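Local coordinates for citrate synthase (Metallosphaera sedula, PDB 6ABW) that catalyses the condensation of acetyl-CoA with oxaloacetate and water to give citrate and CoA, feeding the tricarboxylic acid cycle, at the interface of chains A and B. Numbering follows the deposited sequence. Chains: chain A/B, Citrate synthase.

The interface of chains A and B. Residues chain A 379-381; chain B 41, 44, 46.
Over one face of the B:Arg41 guanidinium lies the aliphatic chain of A:Lys380, its CG methylene centred above the plane and 3.4 Å from B:Arg41 CZ. At the edge, in the plane of the same group, sits the carboxylate oxygen OD1 of B:Asp46, taking a weak hydrogen bond from B:Arg41 NE at 3.3 Å. The site belongs to the two-fold dimer interface of a citrate synthase, where the C-terminal tail of one subunit reaches over the other, here meeting strands 39-42 and 45-46 and the turn between them; it illustrates how one carboxylate can serve two basic side chains of different subunits. The lysine crosses both the arginine and the aspartate at about a right angle. A bend at chi2 (-71°) turns its end towards B:Asp46, and the side-chain amine nitrogen NZ meets OD2 nearly head-on along the C-O bond, a salt bridge and hydrogen bond of 2.8 Å. With one oxygen given to each basic group, the carboxylate probably offsets the repulsion between B:Arg41 NE and A:Lys380 NZ, which stand 5.7 Å apart. A backbone hydrogen bond helps hold the tail beside this cluster: A:Arg381 N donates to B:Gly44 O at 2.9 Å. The oxygen of water 1 lies 2.7 Å from A:Arg381 O and also meets B:Asp46 N, tying the tail to the residue that holds the lysine.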
ATOM      1  N   LEU A 379      25.821  12.759  16.303  1.00 24.74           N
ATOM      2  CA  LEU A 379      25.714  13.056  17.700  1.00 25.24           C
ATOM      3  C   LEU A 379      25.015  14.399  17.960  1.00 22.84           C
ATOM      4  O   LEU A 379      24.802  15.232  17.058  1.00 22.30           O
ATOM      5  CB  LEU A 379      27.119  12.992  18.362  1.00 28.80           C
ATOM      6  CG  LEU A 379      27.758  11.606  18.235  1.00 29.65           C
ATOM      7  CD1 LEU A 379      29.132  11.572  18.859  1.00 33.61           C
ATOM      8  CD2 LEU A 379      26.865  10.555  18.872  1.00 32.75           C
ATOM      9  N   LYS A 380      24.664  14.605  19.228  1.00 22.07           N
ATOM     10  CA  LYS A 380      23.993  15.797  19.703  1.00 22.57           C
ATOM     11  C   LYS A 380      24.614  17.076  19.169  1.00 22.53           C
ATOM     12  O   LYS A 380      25.816  17.235  19.267  1.00 22.34           O
ATOM     13  CB  LYS A 380      24.103  15.812  21.225  1.00 25.11           C
ATOM     14  CG  LYS A 380      22.955  16.409  21.945  1.00 32.98           C
ATOM     15  CD  LYS A 380      22.813  17.891  21.842  1.00 32.98           C
ATOM     16  CE  LYS A 380      22.143  18.374  23.131  1.00 37.09           C
ATOM     17  NZ  LYS A 380      21.456  19.661  22.872  1.00 37.40           N
ATOM     18  N   ARG A 381      23.806  17.995  18.643  1.00 21.56           N
ATOM     19  CA  ARG A 381      24.300  19.278  18.171  1.00 21.38           C
ATOM     20  C   ARG A 381      23.206  20.292  18.342  1.00 23.74           C
ATOM     21  O   ARG A 381      22.018  19.937  18.492  1.00 21.24           O
ATOM     22  CB  ARG A 381      24.793  19.188  16.742  1.00 21.29           C
ATOM     23  CG  ARG A 381      23.791  18.593  15.743  1.00 19.87           C
ATOM     24  CD  ARG A 381      24.390  18.573  14.334  1.00 21.89           C
ATOM     25  NE  ARG A 381      23.576  17.837  13.359  1.00 21.23           N
ATOM     26  CZ  ARG A 381      23.702  17.888  12.033  1.00 24.12           C
ATOM     27  NH1 ARG A 381      22.866  17.198  11.243  1.00 20.78           N
ATOM     28  NH2 ARG A 381      24.642  18.660  11.479  1.00 24.66           N
TER
ATOM     29  N   ARG B  41      15.708  13.181  19.029  1.00 12.46           N
ATOM     30  CA  ARG B  41      16.477  14.047  18.119  1.00 13.43           C
ATOM     31  C   ARG B  41      16.230  13.680  16.687  1.00 11.92           C
ATOM     32  O   ARG B  41      16.098  12.532  16.383  1.00 12.45           O
ATOM     33  CB  ARG B  41      17.988  13.949  18.337  1.00 13.73           C
ATOM     34  CG  ARG B  41      18.365  14.355  19.749  1.00 15.67           C
ATOM     35  CD  ARG B  41      19.838  14.216  19.936  1.00 18.59           C
ATOM     36  NE  ARG B  41      20.113  14.340  21.351  1.00 20.68           N
ATOM     37  CZ  ARG B  41      20.994  13.602  22.011  1.00 24.32           C
ATOM     38  NH1 ARG B  41      21.129  13.838  23.321  1.00 25.67           N
ATOM     39  NH2 ARG B  41      21.773  12.707  21.395  1.00 25.56           N
ATOM     40  N   GLY B  44      20.465  14.694  15.009  1.00 15.59           N
ATOM     41  CA  GLY B  44      21.272  15.193  16.150  1.00 14.78           C
ATOM     42  C   GLY B  44      20.719  16.392  16.883  1.00 15.54           C
ATOM     43  O   GLY B  44      21.250  16.777  17.961  1.00 15.26           O
ATOM     44  N   ASP B  46      17.864  18.180  19.090  1.00 14.60           N
ATOM     45  CA  ASP B  46      16.798  17.860  20.039  1.00 15.98           C
ATOM     46  C   ASP B  46      15.488  18.402  19.513  1.00 13.97           C
ATOM     47  O   ASP B  46      15.416  19.521  19.016  1.00 13.47           O
ATOM     48  CB  ASP B  46      17.103  18.482  21.400  1.00 22.14           C
ATOM     49  CG  ASP B  46      18.059  17.647  22.246  1.00 33.49           C
ATOM     50  OD1 ASP B  46      17.795  16.440  22.529  1.00 45.00           O
ATOM     51  OD2 ASP B  46      19.086  18.201  22.694  1.00 50.40           O
TER
HETATM   52  O   HOH W   1      19.589  20.366  19.703  1.00 19.53           O